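PDB 5GXX: glucanase from Clostridium thermocellum, which probably hydrolyses beta-1,4-glucosidic bonds inside cellulose chains, as a cellulosomal endoglucanase of glycosyl hydrolase family 9 that also carries a cellulose-binding-type domain. Local coordinates for residues M67-Y73 with W203-W207; A221-T225 with T260-Y265; R303-T307 with D413-F418. The protein carries 1 engineered substitution. All blocks are in the same frame, centred on the assembly; numbering follows the deposited sequence.

Overall arrangement
All three contacts lie within the family 9 catalytic region, on the same side of the chain's centre. Interaction 1 is the middle member: its centre is about 15 Å from that of interaction 3 and about 17 Å from that of interaction 2, and it touches both. Met67 packs on Ala416 and Gly417 of interaction 3, while Ser205 packs on Ala221 and Tyr224 of interaction 2. Interactions 2 and 3 do not touch, their centres about 25 Å and their nearest atoms about 15 Å apart. Beside interaction 3, a bound Tris molecule, which may mark a pocket, lies about 5 Å from the Tyr414 side chain. A calcium ion lies about 8 Å from the Trp203 side chain.

Interaction 1 of 3, residues M67-Y73 with W203-W207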
loop_
_atom_site.group_PDB
_atom_site.type_symbol
_atom_site.label_atom_id
_atom_site.label_comp_id
_atom_site.label_asym_id
_atom_site.label_seq_id
_atom_site.Cartn_x
_atom_site.Cartn_y
_atom_site.Cartn_z
ATOM N N MET A 67 -17.936 -44.234 -16.550
ATOM C CA MET A 67 -18.191 -44.126 -17.987
ATOM C C MET A 67 -16.985 -44.560 -18.815
ATOM O O MET A 67 -17.193 -45.175 -19.861
ATOM C CB MET A 67 -18.536 -42.686 -18.329
ATOM C CG MET A 67 -19.832 -42.184 -17.747
ATOM S SD MET A 67 -21.244 -43.185 -18.194
ATOM C CE MET A 67 -21.502 -42.769 -19.924
ATOM N N LEU A 68 -15.761 -44.298 -18.361
ATOM C CA LEU A 68 -14.576 -44.860 -19.021
ATOM C C LEU A 68 -14.588 -46.388 -18.956
ATOM O O LEU A 68 -14.237 -47.050 -19.941
ATOM C CB LEU A 68 -13.274 -44.310 -18.438
ATOM C CG LEU A 68 -13.018 -42.812 -18.638
ATOM C CD1 LEU A 68 -11.558 -42.477 -18.309
ATOM C CD2 LEU A 68 -13.355 -42.296 -20.043
ATOM N N GLY A 69 -15.013 -46.921 -17.807
ATOM C CA GLY A 69 -15.171 -48.364 -17.642
ATOM C C GLY A 69 -16.214 -48.894 -18.604
ATOM O O GLY A 69 -15.990 -49.923 -19.260
ATOM N N TRP A 70 -17.331 -48.174 -18.727
ATOM C CA TRP A 70 -18.420 -48.615 -19.596
ATOM C C TRP A 70 -17.921 -48.628 -21.039
ATOM O O TRP A 70 -18.248 -49.559 -21.780
ATOM C CB TRP A 70 -19.674 -47.752 -19.399
ATOM C CG TRP A 70 -20.942 -48.299 -20.007
ATOM C CD1 TRP A 70 -21.110 -49.521 -20.582
ATOM C CD2 TRP A 70 -22.223 -47.647 -20.072
ATOM N NE1 TRP A 70 -22.406 -49.666 -21.024
ATOM C CE2 TRP A 70 -23.111 -48.529 -20.720
ATOM C CE3 TRP A 70 -22.695 -46.380 -19.681
ATOM C CZ2 TRP A 70 -24.450 -48.199 -20.961
ATOM C CZ3 TRP A 70 -24.019 -46.060 -19.910
ATOM C CH2 TRP A 70 -24.878 -46.953 -20.567
ATOM N N ALA A 71 -17.128 -47.625 -21.426
ATOM C CA ALA A 71 -16.557 -47.596 -22.775
ATOM C C ALA A 71 -15.751 -48.867 -23.072
ATOM O O ALA A 71 -15.896 -49.479 -24.140
ATOM C CB ALA A 71 -15.713 -46.353 -22.960
ATOM N N LEU A 72 -14.915 -49.263 -22.116
ATOM C CA LEU A 72 -14.116 -50.470 -22.252
ATOM C C LEU A 72 -14.998 -51.712 -22.254
ATOM O O LEU A 72 -14.721 -52.647 -23.009
ATOM C CB LEU A 72 -13.065 -50.550 -21.137
ATOM C CG LEU A 72 -11.856 -49.611 -21.250
ATOM C CD1 LEU A 72 -11.063 -49.543 -19.942
ATOM C CD2 LEU A 72 -10.911 -49.958 -22.405
ATOM N N TYR A 73 -16.046 -51.725 -21.426
ATOM C CA TYR A 73 -16.951 -52.867 -21.309
ATOM C C TYR A 73 -17.666 -53.160 -22.623
ATOM O O TYR A 73 -17.838 -54.317 -22.996
ATOM C CB TYR A 73 -17.953 -52.641 -20.166
ATOM C CG TYR A 73 -18.928 -53.767 -19.913
ATOM C CD1 TYR A 73 -18.596 -54.847 -19.084
ATOM C CD2 TYR A 73 -20.205 -53.737 -20.461
ATOM C CE1 TYR A 73 -19.505 -55.876 -18.845
ATOM C CE2 TYR A 73 -21.117 -54.751 -20.222
ATOM C CZ TYR A 73 -20.758 -55.825 -19.417
ATOM O OH TYR A 73 -21.690 -56.821 -19.202
ATOM N N TRP A 203 -27.742 -47.796 -10.477
ATOM C CA TRP A 203 -26.561 -47.858 -11.335
ATOM C C TRP A 203 -25.516 -48.784 -10.731
ATOM O O TRP A 203 -25.005 -49.672 -11.407
ATOM C CB TRP A 203 -26.041 -46.426 -11.489
ATOM C CG TRP A 203 -24.786 -46.101 -12.248
ATOM C CD1 TRP A 203 -23.698 -45.482 -11.727
ATOM C CD2 TRP A 203 -24.527 -46.243 -13.658
ATOM N NE1 TRP A 203 -22.752 -45.244 -12.701
ATOM C CE2 TRP A 203 -23.242 -45.696 -13.899
ATOM C CE3 TRP A 203 -25.252 -46.761 -14.735
ATOM C CZ2 TRP A 203 -22.659 -45.677 -15.169
ATOM C CZ3 TRP A 203 -24.660 -46.750 -15.990
ATOM C CH2 TRP A 203 -23.387 -46.206 -16.197
ATOM N N ALA A 204 -25.243 -48.623 -9.441
ATOM C CA ALA A 204 -24.228 -49.448 -8.808
ATOM C C ALA A 204 -24.645 -50.920 -8.712
ATOM O O ALA A 204 -23.848 -51.805 -9.045
ATOM C CB ALA A 204 -23.896 -48.887 -7.433
ATOM N N SER A 205 -25.877 -51.187 -8.274
ATOM C CA SER A 205 -26.359 -52.568 -8.180
ATOM C C SER A 205 -26.395 -53.249 -9.551
ATOM O O SER A 205 -26.088 -54.438 -9.658
ATOM C CB SER A 205 -27.712 -52.677 -7.447
ATOM O OG SER A 205 -28.732 -51.905 -8.064
ATOM N N THR A 206 -26.743 -52.498 -10.600
ATOM C CA THR A 206 -26.784 -53.042 -11.957
ATOM C C THR A 206 -25.388 -53.473 -12.389
ATOM O O THR A 206 -25.210 -54.583 -12.887
ATOM C CB THR A 206 -27.381 -52.014 -12.950
ATOM O OG1 THR A 206 -28.737 -51.761 -12.572
ATOM C CG2 THR A 206 -27.328 -52.516 -14.390
ATOM N N TRP A 207 -24.401 -52.601 -12.198
ATOM C CA TRP A 207 -23.016 -52.960 -12.486
ATOM C C TRP A 207 -22.500 -54.128 -11.639
ATOM O O TRP A 207 -21.727 -54.943 -12.139
ATOM C CB TRP A 207 -22.080 -51.746 -12.375
ATOM C CG TRP A 207 -22.110 -50.902 -13.634
ATOM C CD1 TRP A 207 -22.549 -49.612 -13.752
ATOM C CD2 TRP A 207 -21.697 -51.311 -14.945
ATOM N NE1 TRP A 207 -22.425 -49.188 -15.059
ATOM C CE2 TRP A 207 -21.915 -50.211 -15.814
ATOM C CE3 TRP A 207 -21.169 -52.496 -15.477
ATOM C CZ2 TRP A 207 -21.624 -50.261 -17.181
ATOM C CZ3 TRP A 207 -20.877 -52.544 -16.842
ATOM C CH2 TRP A 207 -21.104 -51.429 -17.674
#
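Trp70 and Trp207 stand with their CA atoms 9.5 Å apart, on helical segments that run in broadly the same direction (32° between axes) but approach no closer than 13.4 Å, so large side chains must span the gap. Trp207 does most of this: the outer end of its six-membered ring enters between Trp70 and Tyr73 and turns an edge to each. Its CZ2 lies over one face of the Trp70 indole, toward the rim and 3.5 Å from Trp70 CG. Its CZ3 sits above the centre of the Tyr73 ring, and the planes stand at 90°, a T-shaped pair. Tyr73 offers that face because its CG is anti to the backbone N (chi1 -179°). Trp203 gives Trp70 a second, offset edge-to-face partner, with Trp203 CH2 3.6 Å from Trp70 CE3. Met67 adds an oblique Met-aromatic contact, its SD 4.2 Å from Trp203 CZ2. Two indole nitrogens bond beyond the cluster, Trp70 NE1 to Glu74 OE2 and Trp203 NE1 to Gln147 OE1. Around this cluster, within the family's (alpha/alpha)6 barrel, helix 249-260 brings Leu255 against all three tryptophans, while helix 142-158 packs Ala150 on Trp203, Val154 on Trp207 and Ile157 on Tyr73.

Interaction 2 of 3, residues A221-T225 with T260-Y265; sequences AESYT and TGKEEY. Engineered in segment 221-225: Thr225 (natural residue Ile).
Glu222 OE2 is the polar hub of this contact, gripped by two donors from the opposing segment. Tyr265 OH donates to Glu222 OE2 over 2.7 Å, and the carboxylate oxygen accepts on its anti lone pair, the one turned away from OE1. Lys262 NZ closes a salt bridge to the same Glu222 OE2 at 2.8 Å, but it comes from above the carboxylate, 38° out of its plane, so the two donors do not compete for one direction. Glu222 and Lys262 extend from opposite directions, and the lysine chain bends at its third torsion (chi3 88°) on its way to the carboxylate.

One water forms the next shell. It donates to Tyr265 OH at 2.7 Å and, over a short 2.5 Å, to Glu264 OE2, and it also bonds Thr225 OG1. Tyr265 OH is thus both donor and acceptor, which should fix the rotation of its hydroxyl. Thr225 is an engineered residue; its CG2 comes to the ring edge, 4.3 Å from Tyr265 CE1. The CG of Glu264 lies over the centre of one ring face. With a second carboxylate this near, Glu264 OE2 being 5.1 Å from Glu222 OE2, Lys262 probably offsets the like charges.

What positions the lysine is the turn before it. Thr260 OG1 accepts from Lys262 N at 3.0 Å, an ST turn, and is itself bonded to Leu256 O. Gly261 leaves helix 249-260 with positive phi, and Lys262 takes the N-cap position of helix 263-276.

The contact therefore ties the C-terminal part of helix 215-224 to the corner between two consecutive helices. Tyr265 leans on Met253, Leu256 and Ala257 of helix 249-260, while Tyr224 packs on Trp198 and Leu201 of helix 198-212.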
loop_
_atom_site.group_PDB
_atom_site.type_symbol
_atom_site.label_atom_id
_atom_site.label_comp_id
_atom_site.label_asym_id
_atom_site.label_seq_id
_atom_site.Cartn_x
_atom_site.Cartn_y
_atom_site.Cartn_z
ATOM N N ALA A 221 -31.582 -53.944 -7.760
ATOM C CA ALA A 221 -31.724 -52.993 -8.868
ATOM C C ALA A 221 -33.197 -52.767 -9.201
ATOM O O ALA A 221 -33.676 -51.625 -9.220
ATOM C CB ALA A 221 -30.961 -53.493 -10.093
ATOM N N GLU A 222 -33.913 -53.868 -9.419
ATOM C CA GLU A 222 -35.323 -53.796 -9.800
ATOM C C GLU A 222 -36.203 -53.181 -8.713
ATOM O O GLU A 222 -37.183 -52.506 -9.026
ATOM C CB GLU A 222 -35.828 -55.149 -10.309
ATOM C CG GLU A 222 -35.041 -55.617 -11.526
ATOM C CD GLU A 222 -35.741 -56.664 -12.363
ATOM O OE1 GLU A 222 -35.677 -57.862 -11.992
ATOM O OE2 GLU A 222 -36.330 -56.291 -13.406
ATOM N N SER A 223 -35.793 -53.328 -7.456
ATOM C CA SER A 223 -36.482 -52.728 -6.317
ATOM C C SER A 223 -36.363 -51.203 -6.247
ATOM O O SER A 223 -37.161 -50.536 -5.586
ATOM C CB SER A 223 -35.978 -53.354 -5.011
ATOM O OG SER A 223 -34.845 -52.683 -4.484
ATOM N N TYR A 224 -35.358 -50.640 -6.911
ATOM C CA TYR A 224 -35.143 -49.197 -6.852
ATOM C C TYR A 224 -35.968 -48.427 -7.875
ATOM O O TYR A 224 -36.182 -47.226 -7.695
ATOM C CB TYR A 224 -33.668 -48.834 -7.050
ATOM C CG TYR A 224 -32.718 -49.421 -6.031
ATOM C CD1 TYR A 224 -32.893 -49.205 -4.667
ATOM C CD2 TYR A 224 -31.618 -50.165 -6.442
ATOM C CE1 TYR A 224 -32.010 -49.747 -3.737
ATOM C CE2 TYR A 224 -30.728 -50.703 -5.519
ATOM C CZ TYR A 224 -30.934 -50.496 -4.170
ATOM O OH TYR A 224 -30.031 -51.031 -3.264
ATOM N N THR A 225 -36.429 -49.097 -8.929
ATOM C CA THR A 225 -37.087 -48.370 -10.018
ATOM C C THR A 225 -38.326 -47.568 -9.609
ATOM O O THR A 225 -38.489 -46.443 -10.067
ATOM C CB THR A 225 -37.350 -49.225 -11.284
ATOM O OG1 THR A 225 -38.174 -50.352 -10.966
ATOM C CG2 THR A 225 -36.040 -49.718 -11.873
ATOM N N THR A 260 -32.326 -58.181 -18.731
ATOM C CA THR A 260 -33.545 -58.934 -18.434
ATOM C C THR A 260 -34.405 -59.149 -19.675
ATOM O O THR A 260 -35.246 -60.052 -19.703
ATOM C CB THR A 260 -34.429 -58.246 -17.372
ATOM O OG1 THR A 260 -35.002 -57.053 -17.926
ATOM C CG2 THR A 260 -33.628 -57.916 -16.107
ATOM N N GLY A 261 -34.185 -58.294 -20.677
ATOM C CA GLY A 261 -35.013 -58.241 -21.877
ATOM C C GLY A 261 -36.432 -57.775 -21.605
ATOM O O GLY A 261 -37.271 -57.782 -22.507
ATOM N N LYS A 262 -36.706 -57.370 -20.367
ATOM C CA LYS A 262 -38.038 -56.931 -19.970
ATOM C C LYS A 262 -38.490 -55.692 -20.740
ATOM O O LYS A 262 -37.693 -54.789 -21.030
ATOM C CB LYS A 262 -38.131 -56.682 -18.461
ATOM C CG LYS A 262 -38.200 -57.951 -17.617
ATOM C CD LYS A 262 -37.841 -57.685 -16.168
ATOM C CE LYS A 262 -39.058 -57.274 -15.356
ATOM N NZ LYS A 262 -38.778 -57.456 -13.899
ATOM N N GLU A 263 -39.776 -55.676 -21.073
ATOM C CA GLU A 263 -40.357 -54.646 -21.926
ATOM C C GLU A 263 -40.408 -53.280 -21.242
ATOM O O GLU A 263 -40.271 -52.252 -21.910
ATOM C CB GLU A 263 -41.740 -55.100 -22.418
ATOM C CG GLU A 263 -42.572 -54.039 -23.122
ATOM C CD GLU A 263 -42.023 -53.624 -24.477
ATOM O OE1 GLU A 263 -41.040 -54.233 -24.969
ATOM O OE2 GLU A 263 -42.596 -52.661 -25.040
ATOM N N GLU A 264 -40.583 -53.261 -19.920
ATOM C CA GLU A 264 -40.570 -51.994 -19.183
ATOM C C GLU A 264 -39.289 -51.182 -19.416
ATOM O O GLU A 264 -39.339 -49.952 -19.488
ATOM C CB GLU A 264 -40.831 -52.210 -17.689
ATOM C CG GLU A 264 -39.661 -52.811 -16.933
ATOM C CD GLU A 264 -40.011 -53.145 -15.498
ATOM O OE1 GLU A 264 -40.754 -54.125 -15.286
ATOM O OE2 GLU A 264 -39.527 -52.448 -14.584
ATOM N N TYR A 265 -38.158 -51.869 -19.547
ATOM C CA TYR A 265 -36.867 -51.206 -19.721
ATOM C C TYR A 265 -36.707 -50.746 -21.167
ATOM O O TYR A 265 -36.090 -49.711 -21.434
ATOM C CB TYR A 265 -35.703 -52.101 -19.294
ATOM C CG TYR A 265 -35.828 -52.539 -17.852
ATOM C CD1 TYR A 265 -35.876 -51.593 -16.835
ATOM C CD2 TYR A 265 -35.922 -53.885 -17.508
ATOM C CE1 TYR A 265 -36.006 -51.959 -15.513
ATOM C CE2 TYR A 265 -36.064 -54.268 -16.172
ATOM C CZ TYR A 265 -36.105 -53.296 -15.190
ATOM O OH TYR A 265 -36.244 -53.626 -13.861
HETATM O O HOH W 1 -38.294 -52.572 -12.454
#

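Interaction 3 of 3, residues R303-T307 with D413-F418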
loop_
_atom_site.group_PDB
_atom_site.type_symbol
_atom_site.label_atom_id
_atom_site.label_comp_id
_atom_site.label_asym_id
_atom_site.label_seq_id
_atom_site.Cartn_x
_atom_site.Cartn_y
_atom_site.Cartn_z
ATOM N N ARG A 303 -21.292 -31.908 -23.581
ATOM C CA ARG A 303 -21.240 -32.990 -22.589
ATOM C C ARG A 303 -22.511 -33.831 -22.602
ATOM O O ARG A 303 -22.449 -35.065 -22.731
ATOM C CB ARG A 303 -21.008 -32.396 -21.198
ATOM C CG ARG A 303 -21.183 -33.354 -20.030
ATOM C CD ARG A 303 -22.503 -33.081 -19.344
ATOM N NE ARG A 303 -22.893 -31.683 -19.139
ATOM C CZ ARG A 303 -22.737 -31.014 -17.996
ATOM N NH1 ARG A 303 -22.128 -31.563 -16.948
ATOM N NH2 ARG A 303 -23.230 -29.798 -17.873
ATOM N N TYR A 304 -23.679 -33.196 -22.517
ATOM C CA TYR A 304 -24.913 -33.978 -22.474
ATOM C C TYR A 304 -25.184 -34.705 -23.791
ATOM O O TYR A 304 -25.489 -35.903 -23.790
ATOM C CB TYR A 304 -26.096 -33.076 -22.130
ATOM C CG TYR A 304 -26.119 -32.487 -20.746
ATOM C CD1 TYR A 304 -26.025 -33.284 -19.606
ATOM C CD2 TYR A 304 -26.287 -31.130 -20.583
ATOM C CE1 TYR A 304 -26.092 -32.731 -18.320
ATOM C CE2 TYR A 304 -26.374 -30.562 -19.321
ATOM C CZ TYR A 304 -26.274 -31.368 -18.197
ATOM O OH TYR A 304 -26.375 -30.816 -16.940
ATOM N N ALA A 305 -25.000 -34.013 -24.913
ATOM C CA ALA A 305 -25.372 -34.578 -26.216
ATOM C C ALA A 305 -24.439 -35.727 -26.588
ATOM O O ALA A 305 -24.914 -36.773 -27.060
ATOM C CB ALA A 305 -25.402 -33.500 -27.283
ATOM N N THR A 306 -23.149 -35.581 -26.295
ATOM C CA THR A 306 -22.206 -36.659 -26.579
ATOM C C THR A 306 -22.356 -37.867 -25.652
ATOM O O THR A 306 -22.045 -38.987 -26.060
ATOM C CB THR A 306 -20.743 -36.179 -26.599
ATOM O OG1 THR A 306 -20.372 -35.657 -25.315
ATOM C CG2 THR A 306 -20.555 -35.110 -27.630
ATOM N N THR A 307 -22.827 -37.644 -24.429
ATOM C CA THR A 307 -23.112 -38.752 -23.501
ATOM C C THR A 307 -24.324 -39.527 -24.006
ATOM O O THR A 307 -24.318 -40.771 -24.055
ATOM C CB THR A 307 -23.342 -38.241 -22.055
ATOM O OG1 THR A 307 -22.154 -37.569 -21.608
ATOM C CG2 THR A 307 -23.665 -39.423 -21.117
ATOM N N ASP A 413 -16.217 -35.018 -16.564
ATOM C CA ASP A 413 -17.495 -35.579 -16.982
ATOM C C ASP A 413 -17.841 -35.170 -18.421
ATOM O O ASP A 413 -18.569 -35.887 -19.112
ATOM C CB ASP A 413 -18.600 -35.189 -15.997
ATOM C CG ASP A 413 -19.130 -33.789 -16.243
ATOM O OD1 ASP A 413 -18.444 -32.808 -15.872
ATOM O OD2 ASP A 413 -20.252 -33.679 -16.794
ATOM N N TYR A 414 -17.304 -34.043 -18.886
ATOM C CA TYR A 414 -17.529 -33.586 -20.262
ATOM C C TYR A 414 -16.908 -34.608 -21.207
ATOM O O TYR A 414 -17.467 -34.918 -22.259
ATOM C CB TYR A 414 -16.844 -32.238 -20.482
ATOM C CG TYR A 414 -17.593 -31.019 -20.000
ATOM C CD1 TYR A 414 -18.507 -31.101 -18.960
ATOM C CD2 TYR A 414 -17.321 -29.773 -20.551
ATOM C CE1 TYR A 414 -19.160 -29.979 -18.486
ATOM C CE2 TYR A 414 -17.992 -28.641 -20.108
ATOM C CZ TYR A 414 -18.915 -28.756 -19.090
ATOM O OH TYR A 414 -19.580 -27.648 -18.602
ATOM N N ASN A 415 -15.734 -35.129 -20.857
ATOM C CA ASN A 415 -15.021 -36.058 -21.737
ATOM C C ASN A 415 -15.457 -37.514 -21.629
ATOM O O ASN A 415 -15.120 -38.312 -22.495
ATOM C CB ASN A 415 -13.499 -35.948 -21.546
ATOM C CG ASN A 415 -12.851 -34.968 -22.504
ATOM O OD1 ASN A 415 -13.284 -33.822 -22.639
ATOM N ND2 ASN A 415 -11.821 -35.430 -23.213
ATOM N N ALA A 416 -16.208 -37.873 -20.587
ATOM C CA ALA A 416 -16.342 -39.287 -20.220
ATOM C C ALA A 416 -17.222 -40.089 -21.171
ATOM O O ALA A 416 -16.770 -41.081 -21.759
ATOM C CB ALA A 416 -16.800 -39.419 -18.787
ATOM N N GLY A 417 -18.471 -39.673 -21.354
ATOM C CA GLY A 417 -19.342 -40.342 -22.327
ATOM C C GLY A 417 -18.795 -40.170 -23.739
ATOM O O GLY A 417 -18.915 -41.063 -24.587
ATOM N N PHE A 418 -18.212 -39.004 -24.006
ATOM C CA PHE A 418 -17.561 -38.700 -25.294
ATOM C C PHE A 418 -16.516 -39.731 -25.714
ATOM O O PHE A 418 -16.513 -40.211 -26.849
ATOM C CB PHE A 418 -17.006 -37.277 -25.195
ATOM C CG PHE A 418 -16.340 -36.742 -26.435
ATOM C CD1 PHE A 418 -17.017 -36.714 -27.649
ATOM C CD2 PHE A 418 -15.082 -36.154 -26.334
ATOM C CE1 PHE A 418 -16.427 -36.142 -28.755
ATOM C CE2 PHE A 418 -14.492 -35.580 -27.444
ATOM C CZ PHE A 418 -15.162 -35.596 -28.644
HETATM O O HOH W 2 -19.478 -36.698 -22.719
HETATM O O HOH W 3 -20.212 -37.908 -19.775
#
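Arg303 and Tyr414 pack closely where two nearly parallel helices meet, the axes 19° apart in direction and 7.8 Å apart at closest approach. The Arg303 guanidinium has a tyrosine on each face: the steeply tilted Tyr414 ring sets its CE1 3.7 Å above the centre of one, and Tyr304 covers part of the other. At its edge, Arg303 NH1 donates to the syn lone pair of Asp413 OD2 at 2.8 Å, bent to 147° at the hydrogen, as part of a salt bridge. Arg303 NE and NH2 donate to Gly300 O and Trp299 O, so the group is fixed on several sides. Further along, Gly417, with no side chain, lets its CA come within 4.3 Å of Thr307 CA.

Both helices belong to the (alpha/alpha)6 barrel of family 9, and Tyr414 lies close to a bound Tris molecule.

The looser part is still buried, and two waters mediate it. Asp413 O and Gly417 N, 4.4 Å apart, are too far for the usual helical bond, and one water bridges them; a second joins Tyr414 O to Phe418 N. Both waters also bond Thr307 OG1, and the second reaches Thr306 OG1, which also hydrogen-bonds Leu302 O. Thr307 OG1, anti to its carbonyl carbon (chi1 -60°), donates back to Arg303 O at 2.8 Å. Thr306 OG1 meets Phe418 CB at 3.7 Å, and Ile336 of helix 322-340 touches both residues.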